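PDB 2I79: acetyltransferase, GNAT family from Streptococcus pneumoniae, which binds acetyl coenzyme A and probably transfers its acetyl group to an amine acceptor, perhaps an amino acid. Local coordinates for residues E4-E9 with L63-G68; A20-V25 with A71-I76. All blocks are in the same frame, centred on the assembly; numbering follows the deposited sequence.

Contact 1 of 2, residues E4-E9 with L63-G68; sequences ELLIRE and LAFLNG
R8 takes the crowded first torsion, with CG between the backbone N and the carbonyl carbon (chi1 63°), and then runs extended to NE. F65 sets CG anti to its carbonyl carbon (chi1 -61°). The pairing puts both side chains on one face of the sheet, and with these torsions they cross obliquely. The outer rim of the ring, CE2 and CZ, lies over one face of the guanidinium with the planes 42° apart, and NH2 of R8 comes to 3.4 Å from CZ of F65. The other terminal nitrogen, NH1, donates to E9 O (3.0 Å), in the guanidinium plane but from above the E9 carbonyl plane, and makes a salt bridge with D14. L6 lies alongside F65 on this face, and its carbonyl oxygen meets the ring edge in plane.

The backbones form the antiparallel pairing of strand 5-9, the outermost strand on this side of the mixed GNAT sheet, with strand 60-66. L6 and F65 are a hydrogen-bonded pair, L6 N giving to F65 O (2.9 Å) and F65 N to L6 O (2.7 Å); R8 and L63, two residues on in strand 5-9 and two back in strand 60-66, repeat it. Beyond the strands, N67 N still reaches E4 O at 2.8 Å, while G68 N donates to a water.

On the opposite face, L5 CD1 and L66 CD1 touch at 3.8 Å, and I7 CG1 sits 4.0 Å from A64 CB. Helix 103-117 packs on this side, against L5, I7 and A64, whereas helix 15-26 meets L63 and F65 on the other.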
ATOM      1  N   GLU A   4      35.653  -2.939   1.584  1.00 51.26           N
ATOM      2  CA  GLU A   4      35.337  -2.702   0.215  1.00 51.36           C
ATOM      3  C   GLU A   4      33.830  -2.447   0.108  1.00 49.97           C
ATOM      4  O   GLU A   4      33.032  -3.218   0.639  1.00 49.83           O
ATOM      5  CB  GLU A   4      35.755  -3.940  -0.548  1.00 51.67           C
ATOM      6  CG  GLU A   4      35.640  -3.834  -2.028  1.00 54.48           C
ATOM      7  CD  GLU A   4      36.322  -5.021  -2.706  1.00 56.39           C
ATOM      8  OE1 GLU A   4      36.383  -6.112  -2.061  1.00 62.17           O
ATOM      9  OE2 GLU A   4      36.808  -4.841  -3.860  1.00 61.71           O
ATOM     10  N   LEU A   5      33.451  -1.361  -0.563  1.00 49.13           N
ATOM     11  CA  LEU A   5      32.030  -0.970  -0.720  1.00 48.84           C
ATOM     12  C   LEU A   5      31.636  -0.884  -2.186  1.00 48.08           C
ATOM     13  O   LEU A   5      32.327  -0.249  -2.958  1.00 48.04           O
ATOM     14  CB  LEU A   5      31.758   0.389  -0.059  1.00 48.13           C
ATOM     15  CG  LEU A   5      30.316   0.938  -0.112  1.00 48.71           C
ATOM     16  CD1 LEU A   5      29.309  -0.036   0.545  1.00 48.94           C
ATOM     17  CD2 LEU A   5      30.175   2.308   0.543  1.00 48.18           C
ATOM     18  N   LEU A   6      30.523  -1.501  -2.561  1.00 47.78           N
ATOM     19  CA  LEU A   6      29.872  -1.197  -3.853  1.00 47.66           C
ATOM     20  C   LEU A   6      28.391  -0.861  -3.628  1.00 47.04           C
ATOM     21  O   LEU A   6      27.684  -1.588  -2.942  1.00 46.68           O
ATOM     22  CB  LEU A   6      30.022  -2.372  -4.864  1.00 47.75           C
ATOM     23  CG  LEU A   6      29.220  -2.287  -6.184  1.00 47.92           C
ATOM     24  CD1 LEU A   6      29.691  -1.141  -7.103  1.00 47.58           C
ATOM     25  CD2 LEU A   6      29.310  -3.595  -6.924  1.00 47.71           C
ATOM     26  N   ILE A   7      27.936   0.256  -4.183  1.00 47.16           N
ATOM     27  CA  ILE A   7      26.508   0.548  -4.260  1.00 46.85           C
ATOM     28  C   ILE A   7      26.124   0.620  -5.726  1.00 46.67           C
ATOM     29  O   ILE A   7      26.760   1.343  -6.514  1.00 46.56           O
ATOM     30  CB  ILE A   7      26.124   1.832  -3.543  1.00 46.93           C
ATOM     31  CG1 ILE A   7      26.360   1.648  -2.039  1.00 48.06           C
ATOM     32  CG2 ILE A   7      24.655   2.170  -3.834  1.00 47.27           C
ATOM     33  CD1 ILE A   7      26.056   2.870  -1.171  1.00 47.39           C
ATOM     34  N   ARG A   8      25.113  -0.166  -6.096  1.00 45.92           N
ATOM     35  CA  ARG A   8      24.584  -0.170  -7.470  1.00 45.90           C
ATOM     36  C   ARG A   8      23.188  -0.784  -7.555  1.00 45.60           C
ATOM     37  O   ARG A   8      22.758  -1.521  -6.660  1.00 44.43           O
ATOM     38  CB  ARG A   8      25.501  -0.963  -8.417  1.00 45.56           C
ATOM     39  CG  ARG A   8      25.632  -2.439  -8.089  1.00 44.95           C
ATOM     40  CD  ARG A   8      26.099  -3.257  -9.292  1.00 45.56           C
ATOM     41  NE  ARG A   8      26.433  -4.638  -8.933  1.00 44.39           N
ATOM     42  CZ  ARG A   8      25.546  -5.607  -8.725  1.00 45.77           C
ATOM     43  NH1 ARG A   8      24.245  -5.376  -8.858  1.00 43.85           N
ATOM     44  NH2 ARG A   8      25.958  -6.825  -8.407  1.00 45.46           N
ATOM     45  N   GLU A   9      22.535  -0.538  -8.681  1.00 45.72           N
ATOM     46  CA  GLU A   9      21.228  -1.139  -8.973  1.00 46.43           C
ATOM     47  C   GLU A   9      21.315  -2.656  -8.973  1.00 46.07           C
ATOM     48  O   GLU A   9      22.286  -3.216  -9.486  1.00 45.81           O
ATOM     49  CB  GLU A   9      20.714  -0.641 -10.329  1.00 45.77           C
ATOM     50  CG  GLU A   9      19.275  -0.979 -10.585  1.00 47.04           C
ATOM     51  CD  GLU A   9      18.648  -0.186 -11.761  1.00 48.75           C
ATOM     52  OE1 GLU A   9      19.296   0.733 -12.331  1.00 54.17           O
ATOM     53  OE2 GLU A   9      17.479  -0.479 -12.088  1.00 54.11           O
ATOM     54  N   LEU A  63      21.417  -1.963  -4.158  1.00 43.43           N
ATOM     55  CA  LEU A  63      22.111  -2.843  -3.245  1.00 43.66           C
ATOM     56  C   LEU A  63      23.448  -2.234  -2.778  1.00 43.91           C
ATOM     57  O   LEU A  63      24.136  -1.562  -3.555  1.00 44.24           O
ATOM     58  CB  LEU A  63      22.391  -4.169  -3.954  1.00 43.78           C
ATOM     59  CG  LEU A  63      21.222  -4.962  -4.561  1.00 42.52           C
ATOM     60  CD1 LEU A  63      21.721  -6.241  -5.210  1.00 41.57           C
ATOM     61  CD2 LEU A  63      20.160  -5.273  -3.523  1.00 40.87           C
ATOM     62  N   ALA A  64      23.808  -2.485  -1.522  1.00 43.63           N
ATOM     63  CA  ALA A  64      25.142  -2.184  -1.006  1.00 44.10           C
ATOM     64  C   ALA A  64      25.840  -3.500  -0.722  1.00 44.31           C
ATOM     65  O   ALA A  64      25.334  -4.306   0.037  1.00 43.35           O
ATOM     66  CB  ALA A  64      25.051  -1.343   0.263  1.00 42.63           C
ATOM     67  N   PHE A  65      26.994  -3.717  -1.364  1.00 45.62           N
ATOM     68  CA  PHE A  65      27.878  -4.822  -1.058  1.00 46.02           C
ATOM     69  C   PHE A  65      29.020  -4.303  -0.180  1.00 46.91           C
ATOM     70  O   PHE A  65      29.708  -3.341  -0.529  1.00 46.95           O
ATOM     71  CB  PHE A  65      28.458  -5.448  -2.336  1.00 46.40           C
ATOM     72  CG  PHE A  65      27.414  -6.017  -3.268  1.00 46.52           C
ATOM     73  CD1 PHE A  65      27.133  -7.370  -3.264  1.00 45.15           C
ATOM     74  CD2 PHE A  65      26.709  -5.181  -4.136  1.00 46.95           C
ATOM     75  CE1 PHE A  65      26.178  -7.892  -4.139  1.00 46.82           C
ATOM     76  CE2 PHE A  65      25.752  -5.671  -4.991  1.00 45.72           C
ATOM     77  CZ  PHE A  65      25.474  -7.028  -5.001  1.00 46.97           C
ATOM     78  N   LEU A  66      29.191  -4.946   0.969  1.00 48.04           N
ATOM     79  CA  LEU A  66      30.332  -4.729   1.840  1.00 49.05           C
ATOM     80  C   LEU A  66      31.172  -5.987   1.789  1.00 49.89           C
ATOM     81  O   LEU A  66      30.674  -7.093   2.072  1.00 49.81           O
ATOM     82  CB  LEU A  66      29.858  -4.486   3.257  1.00 49.44           C
ATOM     83  CG  LEU A  66      30.474  -3.405   4.108  1.00 50.37           C
ATOM     84  CD1 LEU A  66      30.934  -2.125   3.338  1.00 48.52           C
ATOM     85  CD2 LEU A  66      29.384  -3.096   5.153  1.00 50.24           C
ATOM     86  N   ASN A  67      32.434  -5.810   1.402  1.00 50.43           N
ATOM     87  CA  ASN A  67      33.352  -6.930   1.223  1.00 50.62           C
ATOM     88  C   ASN A  67      32.770  -8.062   0.349  1.00 50.64           C
ATOM     89  O   ASN A  67      32.896  -9.243   0.670  1.00 50.55           O
ATOM     90  CB  ASN A  67      33.806  -7.407   2.607  1.00 51.64           C
ATOM     91  CG  ASN A  67      34.465  -6.282   3.392  1.00 52.60           C
ATOM     92  OD1 ASN A  67      34.195  -6.064   4.576  1.00 56.44           O
ATOM     93  ND2 ASN A  67      35.276  -5.517   2.701  1.00 52.88           N
ATOM     94  N   GLY A  68      32.132  -7.674  -0.754  1.00 49.58           N
ATOM     95  CA  GLY A  68      31.564  -8.641  -1.699  1.00 49.30           C
ATOM     96  C   GLY A  68      30.239  -9.289  -1.310  1.00 48.70           C
ATOM     97  O   GLY A  68      29.747 -10.118  -2.051  1.00 48.68           O
TER
HETATM   98  O   HOH W   1      32.173  -5.133  -1.826  1.00 36.84           O

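Contact 2 of 2, residues A20-V25 with A71-I76; sequences AFLNRV and AGIVNI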
ATOM      1  N   ALA A  20      18.722 -14.402   0.093  1.00 41.43           N
ATOM      2  CA  ALA A  20      19.478 -14.814   1.271  1.00 40.66           C
ATOM      3  C   ALA A  20      19.582 -13.680   2.303  1.00 41.08           C
ATOM      4  O   ALA A  20      19.334 -13.864   3.527  1.00 40.54           O
ATOM      5  CB  ALA A  20      20.856 -15.291   0.840  1.00 39.72           C
ATOM      6  N   PHE A  21      19.934 -12.489   1.810  1.00 41.32           N
ATOM      7  CA  PHE A  21      20.042 -11.307   2.659  1.00 41.21           C
ATOM      8  C   PHE A  21      18.704 -10.939   3.297  1.00 41.65           C
ATOM      9  O   PHE A  21      18.632 -10.575   4.486  1.00 40.75           O
ATOM     10  CB  PHE A  21      20.581 -10.128   1.844  1.00 41.21           C
ATOM     11  CG  PHE A  21      20.584  -8.844   2.603  1.00 41.46           C
ATOM     12  CD1 PHE A  21      21.498  -8.637   3.646  1.00 42.09           C
ATOM     13  CD2 PHE A  21      19.650  -7.865   2.336  1.00 41.82           C
ATOM     14  CE1 PHE A  21      21.477  -7.476   4.363  1.00 41.11           C
ATOM     15  CE2 PHE A  21      19.632  -6.700   3.079  1.00 42.54           C
ATOM     16  CZ  PHE A  21      20.549  -6.512   4.078  1.00 40.09           C
ATOM     17  N   LEU A  22      17.620 -11.026   2.526  1.00 42.54           N
ATOM     18  CA  LEU A  22      16.330 -10.594   3.068  1.00 43.04           C
ATOM     19  C   LEU A  22      15.851 -11.586   4.118  1.00 42.86           C
ATOM     20  O   LEU A  22      15.270 -11.206   5.091  1.00 42.74           O
ATOM     21  CB  LEU A  22      15.309 -10.372   1.965  1.00 43.47           C
ATOM     22  CG  LEU A  22      15.559  -9.104   1.134  1.00 45.61           C
ATOM     23  CD1 LEU A  22      14.885  -9.196  -0.233  1.00 47.43           C
ATOM     24  CD2 LEU A  22      15.097  -7.834   1.908  1.00 43.61           C
ATOM     25  N   ASN A  23      16.148 -12.858   3.922  1.00 43.78           N
ATOM     26  CA  ASN A  23      15.858 -13.877   4.935  1.00 44.49           C
ATOM     27  C   ASN A  23      16.681 -13.651   6.202  1.00 44.79           C
ATOM     28  O   ASN A  23      16.168 -13.801   7.326  1.00 44.14           O
ATOM     29  CB  ASN A  23      16.117 -15.281   4.380  1.00 43.89           C
ATOM     30  CG  ASN A  23      14.983 -15.796   3.519  1.00 43.52           C
ATOM     31  OD1 ASN A  23      15.186 -16.564   2.548  1.00 42.36           O
ATOM     32  ND2 ASN A  23      13.786 -15.403   3.870  1.00 42.06           N
ATOM     33  N   ARG A  24      17.922 -13.235   6.019  1.00 45.48           N
ATOM     34  CA  ARG A  24      18.770 -12.914   7.184  1.00 46.49           C
ATOM     35  C   ARG A  24      18.182 -11.775   8.001  1.00 45.46           C
ATOM     36  O   ARG A  24      17.945 -11.937   9.173  1.00 45.11           O
ATOM     37  CB  ARG A  24      20.212 -12.593   6.776  1.00 46.58           C
ATOM     38  CG  ARG A  24      21.072 -12.082   7.944  1.00 47.49           C
ATOM     39  CD  ARG A  24      22.565 -12.046   7.612  1.00 54.06           C
ATOM     40  NE  ARG A  24      22.996 -10.863   6.821  1.00 60.64           N
ATOM     41  CZ  ARG A  24      23.721  -9.810   7.250  1.00 59.98           C
ATOM     42  NH1 ARG A  24      24.170  -9.672   8.505  1.00 63.28           N
ATOM     43  NH2 ARG A  24      24.026  -8.867   6.382  1.00 61.33           N
ATOM     44  N   VAL A  25      17.904 -10.638   7.374  1.00 45.31           N
ATOM     45  CA  VAL A  25      17.432  -9.464   8.119  1.00 44.91           C
ATOM     46  C   VAL A  25      16.017  -9.643   8.674  1.00 44.53           C
ATOM     47  O   VAL A  25      15.660  -9.064   9.675  1.00 43.84           O
ATOM     48  CB  VAL A  25      17.553  -8.155   7.278  1.00 44.46           C
ATOM     49  CG1 VAL A  25      18.999  -7.900   6.928  1.00 43.60           C
ATOM     50  CG2 VAL A  25      16.685  -8.225   6.006  1.00 43.43           C
ATOM     51  N   ALA A  71      25.021  -6.024   2.090  1.00 43.41           N
ATOM     52  CA  ALA A  71      24.921  -5.524   3.443  1.00 44.28           C
ATOM     53  C   ALA A  71      23.645  -4.684   3.697  1.00 44.41           C
ATOM     54  O   ALA A  71      23.256  -4.492   4.854  1.00 42.84           O
ATOM     55  CB  ALA A  71      26.168  -4.699   3.777  1.00 43.39           C
ATOM     56  N   GLY A  72      23.021  -4.198   2.616  1.00 44.64           N
ATOM     57  CA  GLY A  72      21.848  -3.352   2.708  1.00 45.19           C
ATOM     58  C   GLY A  72      21.094  -3.219   1.393  1.00 45.99           C
ATOM     59  O   GLY A  72      21.641  -3.475   0.327  1.00 47.91           O
ATOM     60  N   ILE A  73      19.818  -2.874   1.473  1.00 45.97           N
ATOM     61  CA  ILE A  73      19.011  -2.596   0.286  1.00 46.27           C
ATOM     62  C   ILE A  73      18.102  -1.407   0.510  1.00 45.42           C
ATOM     63  O   ILE A  73      17.658  -1.158   1.627  1.00 44.87           O
ATOM     64  CB  ILE A  73      18.158  -3.813  -0.157  1.00 46.84           C
ATOM     65  CG1 ILE A  73      17.055  -4.143   0.850  1.00 48.81           C
ATOM     66  CG2 ILE A  73      19.058  -5.022  -0.409  1.00 48.73           C
ATOM     67  CD1 ILE A  73      15.653  -3.660   0.380  1.00 53.08           C
ATOM     68  N   VAL A  74      17.884  -0.642  -0.549  1.00 45.73           N
ATOM     69  CA  VAL A  74      16.827   0.360  -0.566  1.00 45.64           C
ATOM     70  C   VAL A  74      15.932   0.033  -1.770  1.00 45.97           C
ATOM     71  O   VAL A  74      16.400  -0.267  -2.872  1.00 44.53           O
ATOM     72  CB  VAL A  74      17.347   1.846  -0.531  1.00 45.45           C
ATOM     73  CG1 VAL A  74      18.356   2.134  -1.611  1.00 45.60           C
ATOM     74  CG2 VAL A  74      16.155   2.851  -0.621  1.00 46.71           C
ATOM     75  N   ASN A  75      14.630   0.060  -1.523  1.00 46.52           N
ATOM     76  CA  ASN A  75      13.642  -0.308  -2.503  1.00 46.29           C
ATOM     77  C   ASN A  75      12.675   0.853  -2.685  1.00 46.41           C
ATOM     78  O   ASN A  75      12.143   1.397  -1.700  1.00 46.40           O
ATOM     79  CB  ASN A  75      12.915  -1.517  -1.966  1.00 47.03           C
ATOM     80  CG  ASN A  75      12.514  -2.462  -3.022  1.00 50.04           C
ATOM     81  OD1 ASN A  75      11.328  -2.585  -3.333  1.00 54.05           O
ATOM     82  ND2 ASN A  75      13.491  -3.136  -3.611  1.00 53.41           N
ATOM     83  N   ILE A  76      12.490   1.288  -3.923  1.00 45.66           N
ATOM     84  CA  ILE A  76      11.345   2.133  -4.239  1.00 45.75           C
ATOM     85  C   ILE A  76      10.358   1.357  -5.099  1.00 45.73           C
ATOM     86  O   ILE A  76      10.706   0.801  -6.137  1.00 44.76           O
ATOM     87  CB  ILE A  76      11.711   3.420  -4.943  1.00 45.54           C
ATOM     88  CG1 ILE A  76      12.681   4.239  -4.085  1.00 45.62           C
ATOM     89  CG2 ILE A  76      10.436   4.193  -5.244  1.00 45.81           C
ATOM     90  CD1 ILE A  76      13.244   5.435  -4.810  1.00 45.98           C
TER
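The ring of F21 has NH2 of R24, one helical turn further on, at its edge and in its plane, while A71, G72 and I73 all approach it obliquely. The tip does most of the touching: CZ lies 3.5 Å from A71 O and 3.7 Å from G72 CA, and CE1 is also close to the A71 carbonyl. Further back along the same ring, CE2 meets CG2 of I73 at 3.9 Å. With CG anti to the backbone N (chi1 174°), F21 carries its ring off helix 15-26 toward the strand.

I73 answers from the strand with CG1 in the crowded position between the backbone N and the carbonyl carbon, which leaves CG2 beside the backbone N and facing the ring. CG1 lies between the two helix side chains, 4.3 Å from L22 CD2 and equally near F21 CE2.

Helix 15-26 packs on the face of the mixed GNAT sheet toward which I73 and L63 point, with 99° between the short axes of helix and strand. At the touching end of the strand, A71 and G72 both face A64 in a classic beta bulge; G72 presents only its backbone to the ring. The side chain of F21 is about 7 Å from the bound acetyl coenzyme A, so this packing borders the cofactor region. L63 and F91 flank I73 on the neighbouring strands.

In this buried contact the A71 carbonyl is the polar group that the strand sets against the ring. With no hydrogen bond between the segments, the fit of F21 and I73, not any directional bond, positions this helix on the strand.

How the contacts relate
From the N terminus, strand 5-9 leads directly into helix 15-26, which supplies the first half of contact 2. The chain then passes through helix 43-55 and returns along strand 60-66, closing contact 1 over 53 intervening residues; strand 69-77 follows at once and closes contact 2 over 45. The segments alternate, so the two closures cross instead of nesting. Their meeting line is the pairing of strands 60-66 and 69-77: A64 O lies 2.7 Å from A71 N in a probable hydrogen bond, and L66 CB packs on A71 CB. Together they tie the edge strand and the first helix to neighbouring strands of one sheet.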